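2,3-dihydroxybenzoate-AMP ligase (PDB 1MD9) is an enzyme of the AMP-binding family and ANL clan, built from a large AMP-binding region followed by a smaller C-terminal domain. Local coordinates at residues Pro266-Glu271 with Leu297-Val302; Cys118-Ala123 with Tyr392-Glu397. One frame throughout, in Å; residues are numbered along the deposited sequence.

Interaction 1: residues Pro266-Glu271 with Leu297-Val302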
ATOM      1  N   PRO A 266      20.557   0.007 -10.353  1.00 28.26           N
ATOM      2  CA  PRO A 266      21.944  -0.211  -9.931  1.00 29.11           C
ATOM      3  C   PRO A 266      21.900  -0.983  -8.619  1.00 29.92           C
ATOM      4  O   PRO A 266      22.672  -1.921  -8.396  1.00 29.01           O
ATOM      5  CB  PRO A 266      22.474   1.207  -9.743  1.00 29.57           C
ATOM      6  CG  PRO A 266      21.622   2.025 -10.707  1.00 29.18           C
ATOM      7  CD  PRO A 266      20.254   1.444 -10.453  1.00 29.08           C
ATOM      8  N   LEU A 267      20.956  -0.583  -7.768  1.00 30.49           N
ATOM      9  CA  LEU A 267      20.755  -1.210  -6.469  1.00 30.48           C
ATOM     10  C   LEU A 267      20.371  -2.680  -6.645  1.00 30.95           C
ATOM     11  O   LEU A 267      20.800  -3.542  -5.883  1.00 29.88           O
ATOM     12  CB  LEU A 267      19.661  -0.452  -5.710  1.00 30.41           C
ATOM     13  CG  LEU A 267      19.923   0.079  -4.292  1.00 30.07           C
ATOM     14  CD1 LEU A 267      21.377   0.407  -4.104  1.00 28.79           C
ATOM     15  CD2 LEU A 267      19.067   1.318  -4.056  1.00 30.54           C
ATOM     16  N   ILE A 268      19.560  -2.962  -7.659  1.00 33.32           N
ATOM     17  CA  ILE A 268      19.119  -4.324  -7.929  1.00 35.62           C
ATOM     18  C   ILE A 268      20.314  -5.167  -8.344  1.00 37.56           C
ATOM     19  O   ILE A 268      20.520  -6.277  -7.842  1.00 37.66           O
ATOM     20  CB  ILE A 268      18.035  -4.342  -9.041  1.00 35.78           C
ATOM     21  CG1 ILE A 268      16.726  -3.774  -8.478  1.00 36.11           C
ATOM     22  CG2 ILE A 268      17.814  -5.762  -9.560  1.00 34.45           C
ATOM     23  CD1 ILE A 268      15.600  -3.673  -9.490  1.00 37.24           C
ATOM     24  N   GLU A 269      21.107  -4.628  -9.261  1.00 39.83           N
ATOM     25  CA  GLU A 269      22.295  -5.323  -9.741  1.00 42.03           C
ATOM     26  C   GLU A 269      23.299  -5.525  -8.599  1.00 42.36           C
ATOM     27  O   GLU A 269      23.746  -6.643  -8.343  1.00 42.92           O
ATOM     28  CB  GLU A 269      22.930  -4.529 -10.893  1.00 43.15           C
ATOM     29  CG  GLU A 269      24.427  -4.755 -11.082  1.00 46.62           C
ATOM     30  CD  GLU A 269      24.894  -4.440 -12.495  1.00 48.62           C
ATOM     31  OE1 GLU A 269      24.404  -3.445 -13.080  1.00 49.73           O
ATOM     32  OE2 GLU A 269      25.758  -5.190 -13.012  1.00 49.73           O
ATOM     33  N   ARG A 270      23.639  -4.439  -7.910  1.00 42.07           N
ATOM     34  CA  ARG A 270      24.589  -4.488  -6.805  1.00 40.83           C
ATOM     35  C   ARG A 270      24.151  -5.483  -5.715  1.00 38.38           C
ATOM     36  O   ARG A 270      24.726  -6.557  -5.584  1.00 38.63           O
ATOM     37  CB  ARG A 270      24.757  -3.078  -6.211  1.00 43.79           C
ATOM     38  CG  ARG A 270      26.087  -2.819  -5.490  1.00 48.12           C
ATOM     39  CD  ARG A 270      26.096  -1.469  -4.760  1.00 52.24           C
ATOM     40  NE  ARG A 270      27.352  -1.241  -4.029  1.00 58.46           N
ATOM     41  CZ  ARG A 270      27.559  -0.268  -3.129  1.00 59.97           C
ATOM     42  NH1 ARG A 270      26.586   0.590  -2.830  1.00 60.95           N
ATOM     43  NH2 ARG A 270      28.743  -0.152  -2.524  1.00 58.42           N
ATOM     44  N   GLU A 271      23.126  -5.134  -4.951  1.00 35.76           N
ATOM     45  CA  GLU A 271      22.654  -5.991  -3.866  1.00 33.91           C
ATOM     46  C   GLU A 271      22.008  -7.285  -4.315  1.00 33.29           C
ATOM     47  O   GLU A 271      21.640  -8.118  -3.487  1.00 32.70           O
ATOM     48  CB  GLU A 271      21.651  -5.232  -3.004  1.00 33.35           C
ATOM     49  CG  GLU A 271      22.182  -3.938  -2.429  1.00 33.88           C
ATOM     50  CD  GLU A 271      23.437  -4.145  -1.607  1.00 33.81           C
ATOM     51  OE1 GLU A 271      23.612  -5.264  -1.060  1.00 32.75           O
ATOM     52  OE2 GLU A 271      24.233  -3.180  -1.504  1.00 32.70           O
ATOM     53  N   LEU A 297      19.534  -6.958 -14.181  1.00 38.41           N
ATOM     54  CA  LEU A 297      18.452  -7.109 -13.220  1.00 35.88           C
ATOM     55  C   LEU A 297      18.155  -8.588 -13.044  1.00 35.44           C
ATOM     56  O   LEU A 297      17.154  -8.960 -12.434  1.00 34.89           O
ATOM     57  CB  LEU A 297      17.193  -6.386 -13.701  1.00 33.91           C
ATOM     58  CG  LEU A 297      17.320  -4.882 -13.985  1.00 32.27           C
ATOM     59  CD1 LEU A 297      15.920  -4.287 -14.176  1.00 30.19           C
ATOM     60  CD2 LEU A 297      18.053  -4.182 -12.827  1.00 31.07           C
ATOM     61  N   SER A 298      19.045  -9.425 -13.576  1.00 35.98           N
ATOM     62  CA  SER A 298      18.897 -10.881 -13.523  1.00 35.78           C
ATOM     63  C   SER A 298      18.685 -11.452 -12.138  1.00 35.74           C
ATOM     64  O   SER A 298      18.042 -12.484 -11.984  1.00 36.25           O
ATOM     65  CB  SER A 298      20.108 -11.564 -14.142  1.00 35.75           C
ATOM     66  OG  SER A 298      20.009 -12.967 -13.967  1.00 38.06           O
ATOM     67  N   SER A 299      19.257 -10.804 -11.133  1.00 36.14           N
ATOM     68  CA  SER A 299      19.098 -11.249  -9.753  1.00 36.77           C
ATOM     69  C   SER A 299      17.612 -11.412  -9.440  1.00 36.75           C
ATOM     70  O   SER A 299      17.187 -12.412  -8.852  1.00 36.82           O
ATOM     71  CB  SER A 299      19.710 -10.207  -8.828  1.00 37.55           C
ATOM     72  OG  SER A 299      19.632  -8.929  -9.443  1.00 38.01           O
ATOM     73  N   LEU A 300      16.839 -10.409  -9.856  1.00 36.11           N
ATOM     74  CA  LEU A 300      15.392 -10.351  -9.666  1.00 34.68           C
ATOM     75  C   LEU A 300      14.745 -11.702  -9.933  1.00 34.50           C
ATOM     76  O   LEU A 300      15.155 -12.431 -10.829  1.00 33.74           O
ATOM     77  CB  LEU A 300      14.780  -9.306 -10.614  1.00 33.33           C
ATOM     78  CG  LEU A 300      13.658  -8.400 -10.101  1.00 31.51           C
ATOM     79  CD1 LEU A 300      14.224  -7.446  -9.088  1.00 32.12           C
ATOM     80  CD2 LEU A 300      13.053  -7.608 -11.234  1.00 32.23           C
ATOM     81  N   GLN A 301      13.727 -12.025  -9.143  1.00 35.28           N
ATOM     82  CA  GLN A 301      12.994 -13.274  -9.294  1.00 34.91           C
ATOM     83  C   GLN A 301      11.498 -12.995  -9.334  1.00 34.74           C
ATOM     84  O   GLN A 301      10.809 -13.412 -10.267  1.00 35.50           O
ATOM     85  CB  GLN A 301      13.329 -14.236  -8.150  1.00 35.35           C
ATOM     86  CG  GLN A 301      14.610 -15.033  -8.377  1.00 34.66           C
ATOM     87  CD  GLN A 301      14.961 -15.916  -7.196  1.00 35.33           C
ATOM     88  OE1 GLN A 301      14.080 -16.538  -6.591  1.00 34.66           O
ATOM     89  NE2 GLN A 301      16.253 -15.987  -6.867  1.00 34.57           N
ATOM     90  N   VAL A 302      10.991 -12.283  -8.332  1.00 34.54           N
ATOM     91  CA  VAL A 302       9.565 -11.959  -8.294  1.00 33.81           C
ATOM     92  C   VAL A 302       9.352 -10.456  -8.332  1.00 33.20           C
ATOM     93  O   VAL A 302       9.994  -9.712  -7.584  1.00 33.37           O
ATOM     94  CB  VAL A 302       8.908 -12.525  -7.030  1.00 32.91           C
ATOM     95  CG1 VAL A 302       7.462 -12.080  -6.937  1.00 32.35           C
ATOM     96  CG2 VAL A 302       8.994 -14.020  -7.057  1.00 32.50           C
TER
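Ile268 reaches from its helix into a fork made by Leu297 and Leu300, and its side chain can be traced atom by atom. CB already lies beside Leu297 CD2, 3.8 Å away. From there the chain divides: with chi1 at -72°, CG1 stays next to the backbone N while CG2 swings anti to it, and this second branch does most of the touching. Ile268 CG2 meets Leu297 CD2 at 3.6 Å and Ser299 OG at 3.7 Å. Ile268 CG2 also lies 4.0 Å from Leu300 CD1. CG1 carries the longer branch outward, and its tip, Ile268 CD1, approaches the same Leu300 CD1 at 4.0 Å. A single methyl of each leucine thus serves two or more atoms of the isoleucine.

The polar part of the contact joins a side chain to a backbone: a serine hydroxyl meets the carbonyl of the same isoleucine. Ser299 OG donates a hydrogen bond of 3.2 Å to Ile268 O. The hydroxyl approaches with a C=O...O angle of 119° and sits 59° out of the carbonyl plane, above it rather than on a lone pair, so this is a modestly directed bond. Leu297 to Leu300 form a beta turn, closed by Leu300 N on Leu297 O, which brings both leucines and Ser299 to bear on one residue.

In the fold, helix 261-271 leads into strand 275-278, and helix 280-289 then provides a beta-alpha-beta crossover to the parallel neighbour, strand 302-306. The turn stands just before that last strand: Gln301 and Val302 join Thr274 by backbone hydrogen bonds, while Val273 packs on Ile268 and Leu300. The contact thus joins the end of the crossover to the helix that precedes it.

Interaction 2: residues Cys118-Ala123 with Tyr392-Glu397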
ATOM      1  N   CYS A 118      -2.451  14.129  13.580  1.00 27.81           N
ATOM      2  CA  CYS A 118      -2.110  14.421  14.973  1.00 28.07           C
ATOM      3  C   CYS A 118      -3.304  14.787  15.841  1.00 28.34           C
ATOM      4  O   CYS A 118      -3.427  14.315  16.968  1.00 27.26           O
ATOM      5  CB  CYS A 118      -1.087  15.550  15.056  1.00 27.22           C
ATOM      6  SG  CYS A 118       0.578  15.144  14.461  1.00 29.49           S
ATOM      7  N   GLU A 119      -4.185  15.630  15.315  1.00 30.64           N
ATOM      8  CA  GLU A 119      -5.357  16.073  16.067  1.00 32.49           C
ATOM      9  C   GLU A 119      -6.283  14.899  16.376  1.00 31.41           C
ATOM     10  O   GLU A 119      -6.676  14.694  17.519  1.00 30.49           O
ATOM     11  CB  GLU A 119      -6.117  17.131  15.265  1.00 35.03           C
ATOM     12  CG  GLU A 119      -6.617  18.322  16.074  1.00 38.50           C
ATOM     13  CD  GLU A 119      -7.666  19.114  15.310  1.00 41.28           C
ATOM     14  OE1 GLU A 119      -8.857  18.727  15.354  1.00 44.13           O
ATOM     15  OE2 GLU A 119      -7.302  20.110  14.647  1.00 42.52           O
ATOM     16  N   PHE A 120      -6.617  14.143  15.333  1.00 31.00           N
ATOM     17  CA  PHE A 120      -7.485  12.972  15.419  1.00 29.74           C
ATOM     18  C   PHE A 120      -6.932  11.926  16.381  1.00 29.41           C
ATOM     19  O   PHE A 120      -7.439  11.740  17.485  1.00 28.55           O
ATOM     20  CB  PHE A 120      -7.615  12.372  14.020  1.00 30.68           C
ATOM     21  CG  PHE A 120      -8.629  11.274  13.906  1.00 30.03           C
ATOM     22  CD1 PHE A 120      -9.784  11.285  14.673  1.00 29.42           C
ATOM     23  CD2 PHE A 120      -8.459  10.264  12.966  1.00 31.35           C
ATOM     24  CE1 PHE A 120     -10.767  10.305  14.505  1.00 28.55           C
ATOM     25  CE2 PHE A 120      -9.434   9.275  12.788  1.00 32.32           C
ATOM     26  CZ  PHE A 120     -10.591   9.300  13.562  1.00 30.54           C
ATOM     27  N   ALA A 121      -5.867  11.253  15.964  1.00 29.58           N
ATOM     28  CA  ALA A 121      -5.264  10.214  16.790  1.00 30.16           C
ATOM     29  C   ALA A 121      -4.796  10.688  18.162  1.00 30.21           C
ATOM     30  O   ALA A 121      -4.288   9.888  18.962  1.00 31.36           O
ATOM     31  CB  ALA A 121      -4.101   9.567  16.040  1.00 30.68           C
ATOM     32  N   GLU A 122      -4.974  11.974  18.445  1.00 30.18           N
ATOM     33  CA  GLU A 122      -4.537  12.530  19.729  1.00 30.23           C
ATOM     34  C   GLU A 122      -3.092  12.078  19.986  1.00 29.12           C
ATOM     35  O   GLU A 122      -2.769  11.571  21.068  1.00 30.74           O
ATOM     36  CB  GLU A 122      -5.451  12.038  20.861  1.00 30.19           C
ATOM     37  CG  GLU A 122      -6.936  12.247  20.583  1.00 33.51           C
ATOM     38  CD  GLU A 122      -7.794  12.213  21.844  1.00 34.95           C
ATOM     39  OE1 GLU A 122      -7.251  11.909  22.930  1.00 35.81           O
ATOM     40  OE2 GLU A 122      -9.014  12.492  21.747  1.00 36.44           O
ATOM     41  N   ALA A 123      -2.232  12.276  18.987  1.00 26.47           N
ATOM     42  CA  ALA A 123      -0.834  11.850  19.056  1.00 24.47           C
ATOM     43  C   ALA A 123       0.018  12.529  20.113  1.00 23.21           C
ATOM     44  O   ALA A 123      -0.062  13.747  20.307  1.00 23.50           O
ATOM     45  CB  ALA A 123      -0.169  12.008  17.677  1.00 23.41           C
ATOM     46  N   TYR A 392     -13.241   1.108  11.598  1.00 27.95           N
ATOM     47  CA  TYR A 392     -12.162   2.098  11.582  1.00 26.16           C
ATOM     48  C   TYR A 392     -12.025   2.782  12.941  1.00 27.58           C
ATOM     49  O   TYR A 392     -12.959   2.794  13.753  1.00 28.33           O
ATOM     50  CB  TYR A 392     -12.435   3.191  10.549  1.00 22.73           C
ATOM     51  CG  TYR A 392     -12.390   2.743   9.115  1.00 18.97           C
ATOM     52  CD1 TYR A 392     -13.532   2.288   8.471  1.00 18.07           C
ATOM     53  CD2 TYR A 392     -11.206   2.814   8.387  1.00 17.20           C
ATOM     54  CE1 TYR A 392     -13.494   1.923   7.128  1.00 17.58           C
ATOM     55  CE2 TYR A 392     -11.156   2.449   7.060  1.00 15.98           C
ATOM     56  CZ  TYR A 392     -12.296   2.010   6.433  1.00 16.57           C
ATOM     57  OH  TYR A 392     -12.241   1.671   5.110  1.00 16.95           O
ATOM     58  N   TYR A 393     -10.859   3.361  13.186  1.00 27.40           N
ATOM     59  CA  TYR A 393     -10.653   4.064  14.429  1.00 29.12           C
ATOM     60  C   TYR A 393     -11.783   5.078  14.542  1.00 30.11           C
ATOM     61  O   TYR A 393     -12.227   5.617  13.529  1.00 31.13           O
ATOM     62  CB  TYR A 393      -9.334   4.806  14.377  1.00 29.72           C
ATOM     63  CG  TYR A 393      -8.918   5.378  15.695  1.00 30.36           C
ATOM     64  CD1 TYR A 393      -8.592   4.538  16.759  1.00 30.15           C
ATOM     65  CD2 TYR A 393      -8.782   6.751  15.865  1.00 31.46           C
ATOM     66  CE1 TYR A 393      -8.127   5.043  17.964  1.00 32.39           C
ATOM     67  CE2 TYR A 393      -8.318   7.278  17.075  1.00 34.39           C
ATOM     68  CZ  TYR A 393      -7.988   6.413  18.121  1.00 34.33           C
ATOM     69  OH  TYR A 393      -7.508   6.919  19.314  1.00 36.79           O
ATOM     70  N   LYS A 394     -12.244   5.317  15.765  1.00 31.42           N
ATOM     71  CA  LYS A 394     -13.315   6.276  16.073  1.00 32.83           C
ATOM     72  C   LYS A 394     -14.139   6.820  14.903  1.00 34.79           C
ATOM     73  O   LYS A 394     -14.078   8.024  14.657  1.00 34.77           O
ATOM     74  CB  LYS A 394     -12.734   7.497  16.805  1.00 31.30           C
ATOM     75  CG  LYS A 394     -11.795   7.202  17.968  1.00 31.21           C
ATOM     76  CD  LYS A 394     -11.255   8.504  18.565  1.00 32.23           C
ATOM     77  CE  LYS A 394     -10.207   8.249  19.653  1.00 33.99           C
ATOM     78  NZ  LYS A 394      -9.082   9.267  19.633  1.00 35.03           N
ATOM     79  N   ALA A 395     -14.910   5.988  14.195  1.00 37.10           N
ATOM     80  CA  ALA A 395     -15.720   6.497  13.069  1.00 39.74           C
ATOM     81  C   ALA A 395     -17.048   5.772  12.867  1.00 41.70           C
ATOM     82  O   ALA A 395     -17.299   5.195  11.803  1.00 41.29           O
ATOM     83  CB  ALA A 395     -14.923   6.459  11.772  1.00 38.74           C
ATOM     84  N   GLU A 396     -17.903   5.839  13.885  1.00 43.98           N
ATOM     85  CA  GLU A 396     -19.214   5.199  13.874  1.00 45.20           C
ATOM     86  C   GLU A 396     -19.977   5.475  12.600  1.00 45.09           C
ATOM     87  O   GLU A 396     -20.720   4.626  12.120  1.00 45.38           O
ATOM     88  CB  GLU A 396     -20.050   5.704  15.040  1.00 48.00           C
ATOM     89  CG  GLU A 396     -19.280   5.865  16.338  1.00 52.73           C
ATOM     90  CD  GLU A 396     -20.036   6.711  17.349  1.00 55.09           C
ATOM     91  OE1 GLU A 396     -19.474   6.987  18.437  1.00 56.73           O
ATOM     92  OE2 GLU A 396     -21.194   7.098  17.048  1.00 55.17           O
ATOM     93  N   GLU A 397     -19.806   6.669  12.055  1.00 45.88           N
ATOM     94  CA  GLU A 397     -20.520   7.029  10.840  1.00 48.02           C
ATOM     95  C   GLU A 397     -20.088   6.216   9.624  1.00 47.74           C
ATOM     96  O   GLU A 397     -20.912   5.600   8.947  1.00 48.16           O
ATOM     97  CB  GLU A 397     -20.340   8.521  10.559  1.00 51.06           C
ATOM     98  CG  GLU A 397     -21.302   9.075   9.516  1.00 53.16           C
ATOM     99  CD  GLU A 397     -21.458  10.584   9.618  1.00 55.27           C
ATOM    100  OE1 GLU A 397     -21.617  11.089  10.756  1.00 54.16           O
ATOM    101  OE2 GLU A 397     -21.437  11.261   8.564  1.00 57.04           O
TER
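The rings of Phe120 and Tyr393 meet edge to face: their centroids are 5.5 Å apart and the planes stand at 77°, a T-shaped pair in which the tyrosine supplies the edge. Tyr393 CD2 sits 3.8 Å above one face of Phe120, displaced toward the rim of that ring. At the phenylalanine's own edge, in its plane, lies the carbonyl of Lys394, with Phe120 CZ 3.9 Å from Lys394 O. Tyr393 has a different companion on one of its faces, where Lys394 CG lies 3.6 Å above the plane, again off centre. Ala121 adds an oblique approach, its CA 4.2 Å from Tyr393 CE2.

Phe120 gets there because its CG is anti to the backbone N (chi1 -172°), which carries the ring off the last turn of helix 111-120. Lys394 runs extended past the tyrosine and bends only at chi4 (143°), bringing its amine to the tyrosine's phenol end. There Lys394 NZ gives a weak hydrogen bond of 2.8 Å to Tyr393 OH. Glu122, whose positive phi and the bond from Ala123 N to Cys118 O fit a Schellman motif closing the helix, crosses the lysine at about a right angle, and Glu122 OE2 to Lys394 NZ makes a long salt bridge of 3.9 Å.

Around this group, Leu199 of strand 199-203 touches Phe120, Ala121 and Tyr393, and Tyr116 brings a second, nearly parallel ring to Phe120. The contact pairs an aromatic cluster with a polar group around Lys394 NZ. That amine lies near the carboxylate and a helix C-terminus, and both would be expected to stabilise its positive charge. Since the salt bridge is long, however, orientation across the contact probably depends more on the ring pair than on charge.

Interactions 1 and 2 do not touch: their centres are 41 Å apart, their nearest atoms about 27 Å, and they lie on opposite sides of the chain's centre, 22 and 20 Å from it. Along the sequence they are nested, since 118-123 with 392-397 closes a span of 268 residues that encloses all of interaction 1, whose own segments are separated by only 25. One is accordingly local, between a helix and the loop leading to a strand of the nine-stranded sheet, and the other joins remote parts of the chain. None of the contacts described is made to the ligands AMP and DBH.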